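Local atomic coordinates of ATP-dependent RNA helicase HrpB (Escherichia coli, PDB entry 6EUD), a protein that hydrolyses ATP to ADP and phosphate as a DExH-box RNA helicase of the DEAH/RHA type and binds single-stranded RNA. Residues L56-R60 with R61-R65; S489-A492 with P493-G497; V557-D560 with E561-Q564; N617-D621 with K622-V626; L627-A631 with E632-L636. All coordinates share one frame; numbering follows the deposited sequence.

Contact 1 of 5, residues L56-R60 with R61-R65; sequences LLEPR and RLAAR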
loop_
_atom_site.group_PDB
_atom_site.type_symbol
_atom_site.label_atom_id
_atom_site.label_comp_id
_atom_site.label_asym_id
_atom_site.label_seq_id
_atom_site.Cartn_x
_atom_site.Cartn_y
_atom_site.Cartn_z
ATOM N N LEU A 56 -0.354 -16.720 23.792
ATOM C CA LEU A 56 0.967 -16.266 23.377
ATOM C C LEU A 56 1.121 -16.337 21.863
ATOM O O LEU A 56 1.336 -17.426 21.306
ATOM C CB LEU A 56 2.055 -17.101 24.049
ATOM C CG LEU A 56 3.500 -16.732 23.717
ATOM C CD1 LEU A 56 3.787 -15.293 24.122
ATOM C CD2 LEU A 56 4.459 -17.685 24.398
ATOM N N LEU A 57 1.008 -15.174 21.210
ATOM C CA LEU A 57 1.148 -15.063 19.753
ATOM C C LEU A 57 2.607 -15.089 19.346
ATOM O O LEU A 57 3.421 -14.363 19.913
ATOM C CB LEU A 57 0.499 -13.776 19.226
ATOM C CG LEU A 57 0.693 -13.507 17.721
ATOM C CD1 LEU A 57 0.015 -14.586 16.893
ATOM C CD2 LEU A 57 0.188 -12.124 17.301
ATOM N N GLU A 58 2.933 -15.920 18.359
ATOM C CA GLU A 58 4.279 -15.965 17.800
ATOM C C GLU A 58 4.218 -15.667 16.303
ATOM O O GLU A 58 3.269 -16.056 15.640
ATOM C CB GLU A 58 4.923 -17.327 18.069
ATOM C CG GLU A 58 5.097 -17.656 19.555
ATOM C CD GLU A 58 6.131 -16.774 20.243
ATOM O OE1 GLU A 58 7.043 -16.283 19.544
ATOM O OE2 GLU A 58 6.037 -16.581 21.480
ATOM N N PRO A 59 5.237 -14.981 15.766
ATOM C CA PRO A 59 5.180 -14.463 14.391
ATOM C C PRO A 59 5.180 -15.550 13.324
ATOM O O PRO A 59 4.516 -15.383 12.315
ATOM C CB PRO A 59 6.447 -13.620 14.284
ATOM C CG PRO A 59 7.406 -14.276 15.259
ATOM C CD PRO A 59 6.560 -14.779 16.390
ATOM N N ARG A 60 5.916 -16.635 13.516
ATOM C CA ARG A 60 5.883 -17.718 12.537
ATOM C C ARG A 60 5.651 -19.068 13.178
ATOM O O ARG A 60 5.750 -19.211 14.396
ATOM C CB ARG A 60 7.174 -17.769 11.732
ATOM C CG ARG A 60 7.325 -16.641 10.730
ATOM C CD ARG A 60 8.797 -16.418 10.445
ATOM N NE ARG A 60 9.535 -16.234 11.692
ATOM C CZ ARG A 60 9.768 -15.051 12.251
ATOM N NH1 ARG A 60 9.332 -13.944 11.662
ATOM N NH2 ARG A 60 10.441 -14.972 13.391
ATOM N N ARG A 61 5.354 -20.054 12.338
ATOM C CA ARG A 61 5.065 -21.407 12.795
ATOM C C ARG A 61 6.243 -22.009 13.557
ATOM O O ARG A 61 6.069 -22.685 14.571
ATOM C CB ARG A 61 4.711 -22.298 11.603
ATOM C CG ARG A 61 3.902 -23.547 11.934
ATOM C CD ARG A 61 3.642 -24.328 10.668
ATOM N NE ARG A 61 4.701 -24.065 9.697
ATOM C CZ ARG A 61 4.507 -23.892 8.392
ATOM N NH1 ARG A 61 3.281 -23.953 7.883
ATOM N NH2 ARG A 61 5.541 -23.657 7.592
ATOM N N LEU A 62 7.451 -21.741 13.078
ATOM C CA LEU A 62 8.639 -22.383 13.634
ATOM C C LEU A 62 8.960 -21.850 15.014
ATOM O O LEU A 62 9.380 -22.598 15.894
ATOM C CB LEU A 62 9.831 -22.185 12.704
ATOM C CG LEU A 62 9.463 -22.068 11.223
ATOM C CD1 LEU A 62 10.671 -21.609 10.435
ATOM C CD2 LEU A 62 8.931 -23.394 10.678
ATOM N N ALA A 63 8.757 -20.552 15.193
ATOM C CA ALA A 63 8.955 -19.927 16.489
ATOM C C ALA A 63 7.968 -20.484 17.500
ATOM O O ALA A 63 8.325 -20.767 18.647
ATOM C CB ALA A 63 8.801 -18.408 16.379
ATOM N N ALA A 64 6.726 -20.643 17.047
ATOM C CA ALA A 64 5.589 -20.938 17.916
ATOM C C ALA A 64 5.701 -22.280 18.607
ATOM O O ALA A 64 5.226 -22.439 19.734
ATOM C CB ALA A 64 4.289 -20.882 17.124
ATOM N N ARG A 65 6.300 -23.258 17.938
ATOM C CA ARG A 65 6.332 -24.580 18.526
ATOM C C ARG A 65 7.642 -24.783 19.273
ATOM O O ARG A 65 7.756 -25.667 20.103
ATOM C CB ARG A 65 6.102 -25.650 17.459
ATOM C CG ARG A 65 6.026 -27.062 18.027
ATOM C CD ARG A 65 5.706 -28.084 16.955
ATOM N NE ARG A 65 6.005 -27.579 15.621
ATOM C CZ ARG A 65 7.086 -27.911 14.924
ATOM N NH1 ARG A 65 7.984 -28.748 15.436
ATOM N NH2 ARG A 65 7.275 -27.396 13.719
#
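Glu-58 and Ala-64 bring their CA atoms to 5.1 Å of each other where the chain leaves the strand 53-57 and folds back at the start of helix 61-74. This is a strand-to-helix turn of the N-terminal RecA-like domain, and its Pro-Arg-Arg sequence is that of helicase motif Ia, which in relatives lines the RNA path. Arg-60 stands at the N-cap position; its carbonyl O accepts the amide N of Ala-64 at 3.2 Å, closing the first helical turn with a bond of 145° at the hydrogen. The strand side is held by Glu-58, whose O is hydrogen-bonded to the OG1 of Thr-103.

Among the side chains, Glu-58 lies alongside the helix with its aliphatic part. Its CB sits 3.7 Å from Ala-64 CB, and CG, beside the backbone N (chi1 -62°), reaches the same residue at CA. The bend at chi2 then carries OE1 past the methyl of Ala-63, while OE2 comes near the carboxylate of Asp-126 in the DEFH box. The two arginines part company: Arg-61 leads its guanidinium away to a salt bridge with Glu-104, whereas that of Arg-60 turns back over its own proline. Pro-59 CG lies 3.5 Å above the Arg-60 guanidinium plane, toward its rim, and Pro-59 CD approaches Ala-63 CB at 4.3 Å.

Contact 2 of 5, residues S489-A492 with P493-G497; sequences SLIA and PLLAG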
loop_
_atom_site.group_PDB
_atom_site.type_symbol
_atom_site.label_atom_id
_atom_site.label_comp_id
_atom_site.label_asym_id
_atom_site.label_seq_id
_atom_site.Cartn_x
_atom_site.Cartn_y
_atom_site.Cartn_z
ATOM N N SER A 489 -12.191 -29.931 -15.090
ATOM C CA SER A 489 -13.016 -29.166 -16.009
ATOM C C SER A 489 -13.808 -28.089 -15.284
ATOM O O SER A 489 -14.466 -27.283 -15.922
ATOM C CB SER A 489 -13.980 -30.079 -16.776
ATOM O OG SER A 489 -15.064 -30.524 -15.964
ATOM N N LEU A 490 -13.772 -28.075 -13.958
ATOM C CA LEU A 490 -14.541 -27.076 -13.216
ATOM C C LEU A 490 -13.663 -25.930 -12.716
ATOM O O LEU A 490 -14.158 -25.012 -12.062
ATOM C CB LEU A 490 -15.252 -27.717 -12.033
ATOM C CG LEU A 490 -16.279 -28.800 -12.366
ATOM C CD1 LEU A 490 -16.765 -29.465 -11.078
ATOM C CD2 LEU A 490 -17.446 -28.197 -13.163
ATOM N N ILE A 491 -12.370 -25.996 -13.029
ATOM C CA ILE A 491 -11.390 -25.069 -12.484
ATOM C C ILE A 491 -11.513 -23.678 -13.088
ATOM O O ILE A 491 -11.592 -22.688 -12.352
ATOM C CB ILE A 491 -9.960 -25.568 -12.717
ATOM C CG1 ILE A 491 -9.747 -26.940 -12.077
ATOM C CG2 ILE A 491 -8.964 -24.562 -12.187
ATOM C CD1 ILE A 491 -8.382 -27.518 -12.327
ATOM N N ALA A 492 -11.537 -23.611 -14.421
ATOM C CA ALA A 492 -11.483 -22.327 -15.135
ATOM C C ALA A 492 -12.563 -21.324 -14.698
ATOM O O ALA A 492 -12.235 -20.192 -14.413
ATOM C CB ALA A 492 -11.548 -22.539 -16.652
ATOM N N PRO A 493 -13.844 -21.721 -14.643
ATOM C CA PRO A 493 -14.793 -20.684 -14.204
ATOM C C PRO A 493 -14.622 -20.249 -12.733
ATOM O O PRO A 493 -14.838 -19.076 -12.428
ATOM C CB PRO A 493 -16.155 -21.333 -14.436
ATOM C CG PRO A 493 -15.878 -22.809 -14.439
ATOM C CD PRO A 493 -14.516 -22.981 -15.010
ATOM N N LEU A 494 -14.212 -21.153 -11.850
ATOM C CA LEU A 494 -13.877 -20.782 -10.466
ATOM C C LEU A 494 -12.727 -19.772 -10.389
ATOM O O LEU A 494 -12.786 -18.783 -9.651
ATOM C CB LEU A 494 -13.516 -22.033 -9.669
ATOM C CG LEU A 494 -14.680 -22.997 -9.429
ATOM C CD1 LEU A 494 -14.133 -24.327 -8.983
ATOM C CD2 LEU A 494 -15.622 -22.435 -8.383
ATOM N N LEU A 495 -11.677 -20.029 -11.153
ATOM C CA LEU A 495 -10.560 -19.113 -11.236
ATOM C C LEU A 495 -10.950 -17.773 -11.844
ATOM O O LEU A 495 -10.554 -16.716 -11.347
ATOM C CB LEU A 495 -9.437 -19.712 -12.072
ATOM C CG LEU A 495 -8.374 -20.588 -11.435
ATOM C CD1 LEU A 495 -7.206 -20.703 -12.419
ATOM C CD2 LEU A 495 -7.914 -20.046 -10.086
ATOM N N ALA A 496 -11.700 -17.840 -12.941
ATOM C CA ALA A 496 -12.161 -16.658 -13.668
ATOM C C ALA A 496 -12.786 -15.618 -12.740
ATOM O O ALA A 496 -12.547 -14.431 -12.910
ATOM C CB ALA A 496 -13.164 -17.054 -14.758
ATOM N N GLY A 497 -13.569 -16.065 -11.761
ATOM C CA GLY A 497 -14.212 -15.156 -10.831
ATOM C C GLY A 497 -13.226 -14.434 -9.927
ATOM O O GLY A 497 -13.252 -13.205 -9.818
#
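Ile-491 and Leu-495 are joined through the backbone, as are Ala-492 and Ala-496, by the opening i to i+4 bonds of helix 491-498; Leu-495 N meets Ile-491 O at 2.9 Å with an angle of 168° at the hydrogen. On the side-chain level Ile-491 and Leu-495 also lie side by side and point the same way, Ile-491 CG2 approaching Leu-495 CG at 4.1 Å. Both rest on Leu-555, which extends this apolar stripe beyond the helix. Leu-494 holds its CG beside the backbone N (chi1 -68°), and CD1 thereby comes to 3.2 Å from Leu-490 O, covering the carbonyl of Leu-490.

Pro-493 has no N-H to offer, and its ring packs on that same carbonyl, next to Leu-494 CD1. Pro-493 CD lies 3.4 Å from Ala-492 CB and 3.6 Å from Leu-490 O. Replacing the ring with a glycine would probably strip the Leu-490 carbonyl of the cover given by the ring's CD and CG, leaving that of Leu-494, and set the backbone of the first turn free to flex. Outside, helices 421-429 and 433-447 pack against Leu-494 and Ile-491. Here a 3-10 turn leads into the helix; proline in a first turn, where its missing N-H costs no helical bond, is a well-known feature of helix N-termini.

Contact 3 of 5, residues V557-D560 with E561-Q564; sequences VDID and ELVQ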
loop_
_atom_site.group_PDB
_atom_site.type_symbol
_atom_site.label_atom_id
_atom_site.label_comp_id
_atom_site.label_asym_id
_atom_site.label_seq_id
_atom_site.Cartn_x
_atom_site.Cartn_y
_atom_site.Cartn_z
ATOM N N VAL A 557 -7.116 -21.859 -20.870
ATOM C CA VAL A 557 -8.550 -21.732 -21.036
ATOM C C VAL A 557 -8.889 -21.539 -22.505
ATOM O O VAL A 557 -8.179 -20.847 -23.237
ATOM C CB VAL A 557 -9.114 -20.554 -20.223
ATOM C CG1 VAL A 557 -8.912 -20.795 -18.739
ATOM C CG2 VAL A 557 -8.453 -19.262 -20.631
ATOM N N ASP A 558 -9.957 -22.182 -22.946
ATOM C CA ASP A 558 -10.544 -21.841 -24.225
ATOM C C ASP A 558 -11.398 -20.600 -23.978
ATOM O O ASP A 558 -12.382 -20.648 -23.236
ATOM C CB ASP A 558 -11.357 -23.009 -24.785
ATOM C CG ASP A 558 -11.899 -22.731 -26.170
ATOM O OD1 ASP A 558 -11.340 -23.271 -27.153
ATOM O OD2 ASP A 558 -12.887 -21.977 -26.276
ATOM N N ILE A 559 -11.001 -19.482 -24.571
ATOM C CA ILE A 559 -11.592 -18.206 -24.207
ATOM C C ILE A 559 -13.055 -18.149 -24.596
ATOM O O ILE A 559 -13.848 -17.477 -23.937
ATOM C CB ILE A 559 -10.827 -17.010 -24.850
ATOM C CG1 ILE A 559 -11.295 -15.677 -24.257
ATOM C CG2 ILE A 559 -10.940 -17.030 -26.380
ATOM C CD1 ILE A 559 -11.161 -15.589 -22.765
ATOM N N ASP A 560 -13.414 -18.874 -25.650
ATOM C CA ASP A 560 -14.787 -18.883 -26.143
ATOM C C ASP A 560 -15.726 -19.558 -25.145
ATOM O O ASP A 560 -16.845 -19.088 -24.916
ATOM C CB ASP A 560 -14.855 -19.577 -27.504
ATOM C CG ASP A 560 -14.062 -18.841 -28.569
ATOM O OD1 ASP A 560 -14.499 -17.743 -28.989
ATOM O OD2 ASP A 560 -12.994 -19.352 -28.971
ATOM N N GLU A 561 -15.262 -20.653 -24.554
ATOM C CA GLU A 561 -15.998 -21.320 -23.497
ATOM C C GLU A 561 -16.134 -20.429 -22.288
ATOM O O GLU A 561 -17.203 -20.335 -21.694
ATOM C CB GLU A 561 -15.295 -22.595 -23.083
ATOM C CG GLU A 561 -14.695 -23.315 -24.215
ATOM C CD GLU A 561 -14.705 -24.796 -24.002
ATOM O OE1 GLU A 561 -14.663 -25.224 -22.829
ATOM O OE2 GLU A 561 -14.736 -25.526 -25.010
ATOM N N LEU A 562 -15.030 -19.794 -21.913
ATOM C CA LEU A 562 -14.975 -19.036 -20.672
ATOM C C LEU A 562 -15.906 -17.846 -20.721
ATOM O O LEU A 562 -16.655 -17.590 -19.779
ATOM C CB LEU A 562 -13.547 -18.576 -20.385
ATOM C CG LEU A 562 -13.300 -18.045 -18.973
ATOM C CD1 LEU A 562 -13.650 -19.103 -17.929
ATOM C CD2 LEU A 562 -11.856 -17.590 -18.831
ATOM N N VAL A 563 -15.859 -17.123 -21.830
ATOM C CA VAL A 563 -16.701 -15.949 -22.019
ATOM C C VAL A 563 -18.167 -16.367 -22.093
ATOM O O VAL A 563 -19.065 -15.655 -21.639
ATOM C CB VAL A 563 -16.301 -15.187 -23.299
ATOM C CG1 VAL A 563 -17.336 -14.138 -23.639
ATOM C CG2 VAL A 563 -14.919 -14.589 -23.138
ATOM N N GLN A 564 -18.402 -17.540 -22.662
ATOM C CA GLN A 564 -19.743 -18.077 -22.714
ATOM C C GLN A 564 -20.188 -18.506 -21.317
ATOM O O GLN A 564 -21.318 -18.239 -20.912
ATOM C CB GLN A 564 -19.814 -19.247 -23.698
ATOM C CG GLN A 564 -20.485 -18.900 -25.020
ATOM C CD GLN A 564 -21.976 -18.645 -24.862
ATOM O OE1 GLN A 564 -22.738 -19.554 -24.526
ATOM N NE2 GLN A 564 -22.397 -17.402 -25.092
#
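Asp-558 and Glu-561 provide the polar part of this helix start. Asp-558 is the N-cap of helix 559-565, and its OD2 accepts the amide of Glu-561 at 3.2 Å through the anti lone pair; a weak, strongly bent bond from Asp-560 N reaches the same oxygen. With CG anti to the backbone N (chi1 -176°), the carboxylate swings over the first turn and meets amides there, before the regular i to i+4 bonds begin. Main-chain bonds follow, Leu-562 N to Asp-558 O at 3.1 Å and Val-563 N to Ile-559 O at 2.9 Å.

Charge works less favourably here. Asp-558 and Glu-561 cross at about a right angle with OD2 and OE2 4.2 Å apart, a like-charge approach that the helix amides would probably ease on the Asp-558 side. The nearer approach is by carbon: Glu-561 CG lies 3.1 Å from Asp-558 OD2.

Apolar contacts finish the turn. Ile-559 CD1 meets Val-563 CG2 at 3.9 Å, and both lean on Ile-593. Val-557, the residue before the cap, brings CG2 to 4.2 Å from Leu-562 CD2, with Ile-536 touching both. An N-capping aspartate bracketed by an apolar pair of this spacing, N' with N4, is a hydrophobic staple.

Contact 4 of 5, residues N617-D621 with K622-V626; sequences NGIRD and KGLSV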
loop_
_atom_site.group_PDB
_atom_site.type_symbol
_atom_site.label_atom_id
_atom_site.label_comp_id
_atom_site.label_asym_id
_atom_site.label_seq_id
_atom_site.Cartn_x
_atom_site.Cartn_y
_atom_site.Cartn_z
ATOM N N ASN A 617 -16.535 8.458 -26.047
ATOM C CA ASN A 617 -15.289 7.707 -26.107
ATOM C C ASN A 617 -14.332 8.258 -27.167
ATOM O O ASN A 617 -13.104 8.223 -27.006
ATOM C CB ASN A 617 -15.574 6.227 -26.380
ATOM C CG ASN A 617 -16.259 5.535 -25.211
ATOM O OD1 ASN A 617 -16.004 5.856 -24.057
ATOM N ND2 ASN A 617 -17.124 4.575 -25.509
ATOM N N GLY A 618 -14.901 8.766 -28.254
ATOM C CA GLY A 618 -14.117 9.389 -29.300
ATOM C C GLY A 618 -13.472 10.661 -28.787
ATOM O O GLY A 618 -12.328 10.977 -29.130
ATOM N N ILE A 619 -14.213 11.396 -27.960
ATOM C CA ILE A 619 -13.705 12.621 -27.353
ATOM C C ILE A 619 -12.559 12.276 -26.402
ATOM O O ILE A 619 -11.528 12.956 -26.390
ATOM C CB ILE A 619 -14.814 13.379 -26.602
ATOM C CG1 ILE A 619 -15.909 13.802 -27.578
ATOM C CG2 ILE A 619 -14.234 14.576 -25.835
ATOM C CD1 ILE A 619 -17.166 14.298 -26.911
ATOM N N ARG A 620 -12.739 11.209 -25.624
ATOM C CA ARG A 620 -11.655 10.678 -24.804
ATOM C C ARG A 620 -10.449 10.306 -25.659
ATOM O O ARG A 620 -9.319 10.393 -25.189
ATOM C CB ARG A 620 -12.114 9.465 -24.008
ATOM C CG ARG A 620 -13.235 9.783 -23.067
ATOM C CD ARG A 620 -13.327 8.816 -21.916
ATOM N NE ARG A 620 -14.278 9.365 -20.970
ATOM C CZ ARG A 620 -15.561 9.040 -20.924
ATOM N NH1 ARG A 620 -16.033 8.100 -21.732
ATOM N NH2 ARG A 620 -16.355 9.633 -20.038
ATOM N N ASP A 621 -10.673 9.898 -26.906
ATOM C CA ASP A 621 -9.544 9.604 -27.788
ATOM C C ASP A 621 -8.893 10.870 -28.303
ATOM O O ASP A 621 -7.676 10.979 -28.299
ATOM C CB ASP A 621 -9.960 8.739 -28.988
ATOM C CG ASP A 621 -9.914 7.239 -28.692
ATOM O OD1 ASP A 621 -10.773 6.496 -29.207
ATOM O OD2 ASP A 621 -9.012 6.795 -27.952
ATOM N N LYS A 622 -9.707 11.821 -28.759
ATOM C CA LYS A 622 -9.210 12.979 -29.500
ATOM C C LYS A 622 -8.962 14.201 -28.619
ATOM O O LYS A 622 -8.270 15.138 -29.026
ATOM C CB LYS A 622 -10.187 13.346 -30.622
ATOM C CG LYS A 622 -10.236 12.339 -31.745
ATOM C CD LYS A 622 -8.859 12.152 -32.322
ATOM C CE LYS A 622 -8.895 11.419 -33.646
ATOM N NZ LYS A 622 -9.411 10.057 -33.479
ATOM N N GLY A 623 -9.533 14.189 -27.419
ATOM C CA GLY A 623 -9.396 15.301 -26.500
ATOM C C GLY A 623 -10.547 16.295 -26.587
ATOM O O GLY A 623 -11.333 16.286 -27.534
ATOM N N LEU A 624 -10.641 17.166 -25.594
ATOM C CA LEU A 624 -11.722 18.139 -25.528
ATOM C C LEU A 624 -11.728 19.137 -26.690
ATOM O O LEU A 624 -12.737 19.782 -26.965
ATOM C CB LEU A 624 -11.638 18.899 -24.215
ATOM C CG LEU A 624 -11.861 18.033 -22.999
ATOM C CD1 LEU A 624 -11.652 18.894 -21.769
ATOM C CD2 LEU A 624 -13.272 17.474 -23.049
ATOM N N SER A 625 -10.592 19.261 -27.357
ATOM C CA SER A 625 -10.451 20.131 -28.507
ATOM C C SER A 625 -11.505 19.946 -29.611
ATOM O O SER A 625 -11.688 20.848 -30.422
ATOM C CB SER A 625 -9.052 19.927 -29.090
ATOM O OG SER A 625 -9.020 20.092 -30.494
ATOM N N VAL A 626 -12.182 18.796 -29.670
ATOM C CA VAL A 626 -13.192 18.601 -30.725
ATOM C C VAL A 626 -14.505 19.305 -30.399
ATOM O O VAL A 626 -15.373 19.421 -31.254
ATOM C CB VAL A 626 -13.510 17.100 -31.010
ATOM C CG1 VAL A 626 -12.337 16.410 -31.715
ATOM C CG2 VAL A 626 -13.936 16.363 -29.739
#
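Lys-622 N donates to Gly-618 O at 2.8 Å, and Gly-623 N follows to Ile-619 O. They are the last helical bonds here, for helix 608-622 terminates at a glycine with positive phi, a common C-terminal ending of helices: Gly-623 has phi 94°, and a CB at these backbone angles would run into the carbonyl O of Lys-622. The chain turns off instead and continues as a short 3-10 segment, 624-626.

Lys-622 CB lies 3.5 Å from Gly-618 O, with CG close by, before the bent chain takes NZ off to a salt bridge with Glu-577 on strand 571-579. Arg-620 is anchored by Glu-665 and by the carbonyl of Leu-661, its bond to Asn-617 OD1 being weak though in the guanidinium plane.

Ile-619 makes the apolar link between helix and turn. Its two branches diverge from CB: CG2, anti to the backbone N, faces Leu-624 CD2 at 4.1 Å, while CG1, beside that N, meets Val-626. Leu-661 of helix 657-662 covers both Ile-619 and Leu-624, placing the turn against its neighbour in the fold. On the other branch, Val-626 crosses Ile-619 at a slant and sets its CG2 3.9 Å from Ile-619 CG1.

Contact 5 of 5, residues L627-A631 with E632-L636; sequences LNWTA and EAEQL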
loop_
_atom_site.group_PDB
_atom_site.type_symbol
_atom_site.label_atom_id
_atom_site.label_comp_id
_atom_site.label_asym_id
_atom_site.label_seq_id
_atom_site.Cartn_x
_atom_site.Cartn_y
_atom_site.Cartn_z
ATOM N N LEU A 627 -14.643 19.762 -29.162
ATOM C CA LEU A 627 -15.799 20.546 -28.757
ATOM C C LEU A 627 -15.587 22.003 -29.140
ATOM O O LEU A 627 -14.467 22.403 -29.501
ATOM C CB LEU A 627 -16.031 20.414 -27.256
ATOM C CG LEU A 627 -16.246 18.952 -26.875
ATOM C CD1 LEU A 627 -16.351 18.812 -25.384
ATOM C CD2 LEU A 627 -17.487 18.418 -27.594
ATOM N N ASN A 628 -16.660 22.791 -29.080
ATOM C CA ASN A 628 -16.562 24.215 -29.409
ATOM C C ASN A 628 -16.259 25.082 -28.194
ATOM O O ASN A 628 -17.165 25.487 -27.456
ATOM C CB ASN A 628 -17.843 24.714 -30.067
ATOM C CG ASN A 628 -17.719 26.138 -30.538
ATOM O OD1 ASN A 628 -16.618 26.604 -30.827
ATOM N ND2 ASN A 628 -18.846 26.842 -30.627
ATOM N N TRP A 629 -14.981 25.375 -28.001
ATOM C CA TRP A 629 -14.551 26.176 -26.868
ATOM C C TRP A 629 -14.506 27.657 -27.213
ATOM O O TRP A 629 -13.472 28.167 -27.639
ATOM C CB TRP A 629 -13.187 25.687 -26.385
ATOM C CG TRP A 629 -13.315 24.380 -25.698
ATOM C CD1 TRP A 629 -13.217 23.141 -26.261
ATOM C CD2 TRP A 629 -13.633 24.177 -24.315
ATOM N NE1 TRP A 629 -13.436 22.177 -25.302
ATOM C CE2 TRP A 629 -13.697 22.789 -24.102
ATOM C CE3 TRP A 629 -13.864 25.039 -23.238
ATOM C CZ2 TRP A 629 -13.975 22.234 -22.842
ATOM C CZ3 TRP A 629 -14.146 24.493 -21.981
ATOM C CH2 TRP A 629 -14.200 23.101 -21.796
ATOM N N THR A 630 -15.636 28.343 -27.042
ATOM C CA THR A 630 -15.694 29.794 -27.241
ATOM C C THR A 630 -14.868 30.492 -26.164
ATOM O O THR A 630 -14.604 29.896 -25.107
ATOM C CB THR A 630 -17.135 30.336 -27.178
ATOM O OG1 THR A 630 -17.708 29.989 -25.912
ATOM C CG2 THR A 630 -17.979 29.753 -28.278
ATOM N N ALA A 631 -14.472 31.740 -26.431
ATOM C CA ALA A 631 -13.825 32.587 -25.432
ATOM C C ALA A 631 -14.622 32.587 -24.131
ATOM O O ALA A 631 -14.040 32.507 -23.031
ATOM C CB ALA A 631 -13.658 34.000 -25.947
ATOM N N GLU A 632 -15.947 32.626 -24.257
ATOM C CA GLU A 632 -16.829 32.634 -23.087
ATOM C C GLU A 632 -16.806 31.318 -22.280
ATOM O O GLU A 632 -16.731 31.338 -21.043
ATOM C CB GLU A 632 -18.262 32.945 -23.512
ATOM C CG GLU A 632 -19.211 33.054 -22.344
ATOM C CD GLU A 632 -20.645 33.201 -22.784
ATOM O OE1 GLU A 632 -21.112 32.370 -23.591
ATOM O OE2 GLU A 632 -21.295 34.172 -22.345
ATOM N N ALA A 633 -16.884 30.185 -22.979
ATOM C CA ALA A 633 -16.788 28.875 -22.324
ATOM C C ALA A 633 -15.462 28.718 -21.614
ATOM O O ALA A 633 -15.428 28.281 -20.475
ATOM C CB ALA A 633 -16.976 27.732 -23.327
ATOM N N GLU A 634 -14.378 29.081 -22.285
ATOM C CA GLU A 634 -13.039 28.957 -21.716
ATOM C C GLU A 634 -12.871 29.874 -20.514
ATOM O O GLU A 634 -12.312 29.471 -19.501
ATOM C CB GLU A 634 -11.964 29.263 -22.777
ATOM C CG GLU A 634 -10.535 29.312 -22.238
ATOM C CD GLU A 634 -10.081 27.971 -21.632
ATOM O OE1 GLU A 634 -10.682 26.923 -21.963
ATOM O OE2 GLU A 634 -9.114 27.959 -20.837
ATOM N N GLN A 635 -13.350 31.111 -20.628
ATOM C CA GLN A 635 -13.310 32.058 -19.507
ATOM C C GLN A 635 -14.104 31.518 -18.310
ATOM O O GLN A 635 -13.669 31.645 -17.165
ATOM C CB GLN A 635 -13.851 33.431 -19.930
ATOM C CG GLN A 635 -12.809 34.303 -20.640
ATOM C CD GLN A 635 -11.651 34.646 -19.729
ATOM O OE1 GLN A 635 -11.801 35.417 -18.765
ATOM N NE2 GLN A 635 -10.496 34.045 -19.995
ATOM N N LEU A 636 -15.249 30.897 -18.578
ATOM C CA LEU A 636 -16.013 30.250 -17.527
ATOM C C LEU A 636 -15.168 29.158 -16.870
ATOM O O LEU A 636 -15.028 29.119 -15.646
ATOM C CB LEU A 636 -17.327 29.660 -18.073
ATOM C CG LEU A 636 -18.181 28.862 -17.061
ATOM C CD1 LEU A 636 -18.641 29.695 -15.867
ATOM C CD2 LEU A 636 -19.383 28.248 -17.735
HETATM O O HOH W 1 -20.209 30.603 -25.513
#
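Thr-630 and Ala-633 meet where the loop 627-630 becomes helix 631-646, and the threonine can be followed outward atom by atom. Its CB lies 3.9 Å from Glu-632 N, close over the first turn. From there OG1 sits between the backbone N and the carbonyl carbon (chi1 58°), a placing that turns it onto the helix end. There it accepts the amide of Ala-633 at 3.1 Å, nearly straight with 164° at the hydrogen, and also touches Ala-633 CB at 3.5 Å. A water 2.6 Å from OG1 gives a hydrogen bond to Glu-632 OE1, so that cap and glutamate are linked by one bridge; the extended chain of Glu-632 is what carries its carboxylate out to that water. A valine in place of Thr-630 would lack OG1 and is likely to leave the Ala-633 amide and the bridging water without this partner, weakening the start of the helix.

The backbone of Thr-630 adds to the cap, its O taking Glu-634 N at 2.9 Å. Beside the cap, Trp-629 brings CE3 to 4.1 Å from Ala-633 CB and 3.9 Å from Glu-634 OE1, its ring plane 63° from the carboxylate. The glutamate bends at chi2 toward the indole, though its OE2 is paired with Arg-637, and Ile-686 packs on the tryptophan. A threonine whose hydroxyl accepts the amide three residues on, followed by regular i to i+4 bonds, is a textbook N-cap.

The five contacts are all local turns at helix ends, strung along the chain in order, and contact 1 alone lies near the predicted ATP site: the side chain of Glu-58 is about 5 Å from that of Ser-37, one of its residues. Contacts 2 and 3 form one unit, centres 10 Å apart, with Ala-492 CB against Val-557 CG1 and Ala-496 CB against Leu-562 CD1. Contacts 4 and 5 form a second, 16 Å between centres, closing the two ends of one interhelical loop; Trp-629 NE1 probably donates to Leu-624 O across them, and Ile-619 packs on Leu-627. Contact 5 lies 66 Å from contact 1, centre to centre, across the chain's middle.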